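Local atomic coordinates of putative oxidoreductase YfjR (Streptomyces aurantiacus, PDB entry 4OQZ), a protein that reduces imines to amines as an S-selective imine reductase, probably drawing its hydride from bound NADPH. Residues Q15-A20 / E149-K154; D191-T196 / A249-D254. All coordinates share one frame; numbering follows the deposited sequence.

Contact 1: Q15-A20 / E149-K154; sequences QAMAAA and EVITGK
M17 and I151 meet through their aliphatic carbons, one turn of helix before A20 meets V150, and these two pairs carry the contact between helix 12-23 and the last turn of helix 138-151. Take M17 from the backbone outward. CB stands 4.5 Å from I151 CG1. The next carbon, CG, makes the closest approach of the pair, 4.1 Å from the same I151 CG1. CG is anti to the carbonyl carbon (chi1 -68°), and beyond it the chain runs extended past the isoleucine at a slant. The sulfur SD still lies 4.4 Å from I151 CG1, whereas the terminal CE has moved on to the other branch, 4.3 Å from I151 CG2. I63 of strand 61-64 touches both side chains, and L91 also packs on M17.

At the second pair the fit is between a methyl and backbone. V150 turns its CG1 branch anti to its own N (chi1 175°), which sets that methyl 3.6 Å from A20 C. The same CG1 lies 3.9 Å from A20 CB, so it rests against both the carbonyl and the methyl of the alanine. No hydrogen bond crosses the contact, and all four residues are buried; the join is packing alone, aliphatic carbons on one another and on the A20 carbonyl. Y21, the next residue of helix 12-23, also touches V150 and I151.

This is the packing of a Rossmann fold: helix 12-23 follows strand 4-8 through a GxGxxG-type turn, consistent with dinucleotide binding, and the end of a later helix covers it beside the same sheet.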
loop_
_atom_site.group_PDB
_atom_site.type_symbol
_atom_site.label_atom_id
_atom_site.label_comp_id
_atom_site.label_asym_id
_atom_site.label_seq_id
_atom_site.Cartn_x
_atom_site.Cartn_y
_atom_site.Cartn_z
ATOM N N GLN A 15 6.431 1.101 28.696
ATOM C CA GLN A 15 7.314 0.124 29.369
ATOM C C GLN A 15 8.589 -0.027 28.539
ATOM O O GLN A 15 9.674 -0.105 29.112
ATOM C CB GLN A 15 6.643 -1.257 29.529
ATOM C CG GLN A 15 5.622 -1.311 30.650
ATOM C CD GLN A 15 4.797 -2.575 30.641
ATOM O OE1 GLN A 15 4.354 -3.067 29.602
ATOM N NE2 GLN A 15 4.520 -3.101 31.815
ATOM N N ALA A 16 8.470 -0.018 27.191
ATOM C CA ALA A 16 9.664 -0.136 26.347
ATOM C C ALA A 16 10.530 1.139 26.426
ATOM O O ALA A 16 11.764 1.022 26.439
ATOM C CB ALA A 16 9.289 -0.461 24.926
ATOM N N MET A 17 9.886 2.325 26.550
ATOM C CA MET A 17 10.556 3.639 26.660
ATOM C C MET A 17 11.364 3.712 27.972
ATOM O O MET A 17 12.572 3.962 27.934
ATOM C CB MET A 17 9.535 4.812 26.567
ATOM C CG MET A 17 8.916 4.937 25.192
ATOM S SD MET A 17 7.517 6.084 25.090
ATOM C CE MET A 17 6.847 5.584 23.455
ATOM N N ALA A 18 10.724 3.424 29.111
ATOM C CA ALA A 18 11.402 3.360 30.415
ATOM C C ALA A 18 12.630 2.414 30.443
ATOM O O ALA A 18 13.672 2.799 30.967
ATOM C CB ALA A 18 10.418 2.993 31.499
ATOM N N ALA A 19 12.523 1.216 29.851
ATOM C CA ALA A 19 13.608 0.226 29.777
ATOM C C ALA A 19 14.788 0.756 28.923
ATOM O O ALA A 19 15.944 0.536 29.289
ATOM C CB ALA A 19 13.086 -1.089 29.199
ATOM N N ALA A 20 14.491 1.474 27.810
ATOM C CA ALA A 20 15.496 2.126 26.963
ATOM C C ALA A 20 16.199 3.226 27.789
ATOM O O ALA A 20 17.434 3.297 27.776
ATOM C CB ALA A 20 14.831 2.732 25.746
ATOM N N GLU A 149 16.044 10.917 21.491
ATOM C CA GLU A 149 16.775 9.947 20.664
ATOM C C GLU A 149 16.864 8.568 21.367
ATOM O O GLU A 149 17.203 7.560 20.721
ATOM C CB GLU A 149 18.176 10.452 20.297
ATOM C CG GLU A 149 18.149 11.544 19.238
ATOM C CD GLU A 149 19.502 12.125 18.883
ATOM O OE1 GLU A 149 20.480 11.923 19.638
ATOM O OE2 GLU A 149 19.581 12.791 17.830
ATOM N N VAL A 150 16.536 8.537 22.673
ATOM C CA VAL A 150 16.522 7.304 23.454
ATOM C C VAL A 150 15.286 6.517 23.018
ATOM O O VAL A 150 15.403 5.301 22.833
ATOM C CB VAL A 150 16.618 7.536 24.981
ATOM C CG1 VAL A 150 16.484 6.229 25.767
ATOM C CG2 VAL A 150 17.919 8.238 25.342
ATOM N N ILE A 151 14.137 7.212 22.792
ATOM C CA ILE A 151 12.873 6.620 22.313
ATOM C C ILE A 151 13.083 5.996 20.914
ATOM O O ILE A 151 12.841 4.801 20.755
ATOM C CB ILE A 151 11.683 7.623 22.364
ATOM C CG1 ILE A 151 11.312 7.944 23.837
ATOM C CG2 ILE A 151 10.455 7.092 21.598
ATOM C CD1 ILE A 151 10.686 9.411 24.010
ATOM N N THR A 152 13.526 6.795 19.925
ATOM C CA THR A 152 13.863 6.339 18.565
ATOM C C THR A 152 15.117 7.090 18.108
ATOM O O THR A 152 15.199 8.297 18.315
ATOM C CB THR A 152 12.707 6.570 17.578
ATOM O OG1 THR A 152 12.368 7.950 17.557
ATOM C CG2 THR A 152 11.483 5.721 17.865
ATOM N N GLY A 153 16.071 6.386 17.490
ATOM C CA GLY A 153 17.346 6.955 17.036
ATOM C C GLY A 153 17.213 8.203 16.171
ATOM O O GLY A 153 18.022 9.129 16.283
ATOM N N LYS A 154 16.145 8.246 15.337
ATOM C CA LYS A 154 15.827 9.379 14.483
ATOM C C LYS A 154 14.616 10.128 15.048
ATOM O O LYS A 154 13.670 9.510 15.576
ATOM C CB LYS A 154 15.568 8.938 13.033
ATOM C CG LYS A 154 16.695 8.145 12.374
ATOM C CD LYS A 154 16.151 7.392 11.142
ATOM C CE LYS A 154 17.192 6.570 10.418
ATOM N NZ LYS A 154 16.572 5.676 9.400
#

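Contact 2: D191-T196 / A249-D254; sequences DAHGLT and ADSGVD
Two Schellman-type helix ends come together where A192 and H193 approach S251, in the helical C-terminal domain. G194, with positive phi, is the C-prime residue closing helix 163-191, its N bonded to D191 O; G252, also at positive phi, plays the matching part after helix 234-250. The apolar half of the contact belongs to A192: its CB points at the other segment, 3.8 Å from S251 CB and 4.0 Å from V253 CG2. V253 itself is buried against Q185 and A188 of helix 163-191.

The second subunit packs around this place, with its L167 on H193 and its M285 on V253, while D191 OD2 forms a salt bridge to K286 of that subunit.

The polar half is made by H193 and S251, each tied first to its own helix: H193 ND1 bonds L189 O, and S251 OG bonds T247 O. With chi1 -65° the imidazole swings over to the serine, where CE1 comes 3.0 Å from S251 OG, obliquely to the ring. One water links the pair, giving a hydrogen to S251 OG at 3.2 Å and lying in the ring plane 3.1 Å from H193 NE2.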
loop_
_atom_site.group_PDB
_atom_site.type_symbol
_atom_site.label_atom_id
_atom_site.label_comp_id
_atom_site.label_asym_id
_atom_site.label_seq_id
_atom_site.Cartn_x
_atom_site.Cartn_y
_atom_site.Cartn_z
ATOM N N ASP A 191 -5.519 -17.880 -1.265
ATOM C CA ASP A 191 -5.900 -19.075 -0.496
ATOM C C ASP A 191 -6.862 -19.940 -1.303
ATOM O O ASP A 191 -6.599 -21.129 -1.466
ATOM C CB ASP A 191 -6.525 -18.697 0.852
ATOM C CG ASP A 191 -6.883 -19.904 1.690
ATOM O OD1 ASP A 191 -8.067 -20.338 1.638
ATOM O OD2 ASP A 191 -5.983 -20.432 2.375
ATOM N N ALA A 192 -7.946 -19.343 -1.846
ATOM C CA ALA A 192 -8.942 -20.027 -2.672
ATOM C C ALA A 192 -8.330 -20.627 -3.953
ATOM O O ALA A 192 -9.045 -21.270 -4.737
ATOM C CB ALA A 192 -10.081 -19.080 -3.015
ATOM N N HIS A 193 -6.990 -20.463 -4.121
ATOM C CA HIS A 193 -6.207 -20.950 -5.257
ATOM C C HIS A 193 -4.948 -21.780 -4.914
ATOM O O HIS A 193 -4.082 -21.957 -5.770
ATOM C CB HIS A 193 -5.870 -19.792 -6.188
ATOM C CG HIS A 193 -7.067 -19.176 -6.837
ATOM N ND1 HIS A 193 -7.580 -17.970 -6.400
ATOM C CD2 HIS A 193 -7.791 -19.601 -7.899
ATOM C CE1 HIS A 193 -8.597 -17.702 -7.201
ATOM N NE2 HIS A 193 -8.770 -18.661 -8.112
ATOM N N GLY A 194 -4.888 -22.318 -3.701
ATOM C CA GLY A 194 -3.796 -23.178 -3.246
ATOM C C GLY A 194 -2.484 -22.506 -2.885
ATOM O O GLY A 194 -1.483 -23.199 -2.664
ATOM N N LEU A 195 -2.475 -21.156 -2.797
ATOM C CA LEU A 195 -1.282 -20.386 -2.452
ATOM C C LEU A 195 -1.303 -19.898 -1.012
ATOM O O LEU A 195 -2.352 -19.467 -0.502
ATOM C CB LEU A 195 -1.084 -19.199 -3.442
ATOM C CG LEU A 195 -0.973 -19.581 -4.935
ATOM C CD1 LEU A 195 -1.282 -18.409 -5.828
ATOM C CD2 LEU A 195 0.388 -20.177 -5.271
ATOM N N THR A 196 -0.132 -19.946 -0.360
ATOM C CA THR A 196 0.040 -19.518 1.030
ATOM C C THR A 196 0.422 -18.032 1.088
ATOM O O THR A 196 0.703 -17.440 0.053
ATOM C CB THR A 196 1.042 -20.431 1.787
ATOM O OG1 THR A 196 2.385 -19.980 1.583
ATOM C CG2 THR A 196 0.878 -21.928 1.461
ATOM N N ALA A 249 -14.977 -12.366 -6.322
ATOM C CA ALA A 249 -16.369 -12.829 -6.312
ATOM C C ALA A 249 -16.479 -14.246 -6.895
ATOM O O ALA A 249 -17.288 -15.038 -6.413
ATOM C CB ALA A 249 -17.252 -11.862 -7.088
ATOM N N ASP A 250 -15.647 -14.566 -7.917
ATOM C CA ASP A 250 -15.624 -15.884 -8.565
ATOM C C ASP A 250 -15.107 -16.974 -7.621
ATOM O O ASP A 250 -15.573 -18.106 -7.697
ATOM C CB ASP A 250 -14.765 -15.864 -9.847
ATOM C CG ASP A 250 -15.362 -15.155 -11.053
ATOM O OD1 ASP A 250 -16.592 -14.917 -11.061
ATOM O OD2 ASP A 250 -14.599 -14.854 -11.998
ATOM N N SER A 251 -14.132 -16.624 -6.758
ATOM C CA SER A 251 -13.475 -17.505 -5.805
ATOM C C SER A 251 -14.235 -17.642 -4.479
ATOM O O SER A 251 -13.809 -18.399 -3.610
ATOM C CB SER A 251 -12.064 -16.997 -5.534
ATOM O OG SER A 251 -11.378 -16.712 -6.739
ATOM N N GLY A 252 -15.341 -16.914 -4.333
ATOM C CA GLY A 252 -16.147 -16.907 -3.117
ATOM C C GLY A 252 -15.585 -15.994 -2.041
ATOM O O GLY A 252 -16.162 -15.887 -0.956
ATOM N N VAL A 253 -14.449 -15.326 -2.339
ATOM C CA VAL A 253 -13.746 -14.398 -1.445
ATOM C C VAL A 253 -14.567 -13.098 -1.324
ATOM O O VAL A 253 -15.219 -12.692 -2.284
ATOM C CB VAL A 253 -12.283 -14.135 -1.950
ATOM C CG1 VAL A 253 -11.528 -13.172 -1.043
ATOM C CG2 VAL A 253 -11.502 -15.439 -2.093
ATOM N N ASP A 254 -14.523 -12.459 -0.145
ATOM C CA ASP A 254 -15.184 -11.188 0.167
ATOM C C ASP A 254 -14.680 -10.038 -0.739
ATOM O O ASP A 254 -13.472 -9.840 -0.878
ATOM C CB ASP A 254 -14.967 -10.866 1.659
ATOM C CG ASP A 254 -15.767 -9.704 2.205
ATOM O OD1 ASP A 254 -17.008 -9.860 2.371
ATOM O OD2 ASP A 254 -15.146 -8.665 2.548
HETATM O O HOH W 1 -11.091 -17.532 -9.826
#

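How the contacts relate
The two contacts sit in different domains, their centres about 42 Å apart and their nearest atoms about 30 Å apart. Contact 1 is core: two helices of the Rossmann domain meet beside its sheet through packing of buried side chains, with one methyl against a backbone carbonyl, and no other subunit touches its segments. Contact 2 lies farther out, its centre about 32 Å from that of the chain against 16 Å, and joins two helix ends in the all-helical part close to the second subunit. Its chemistry follows its place: a little methyl packing, then polar groups and a bridging water, with a salt bridge from the neighbouring D191 to the second subunit. They share no helix or strand.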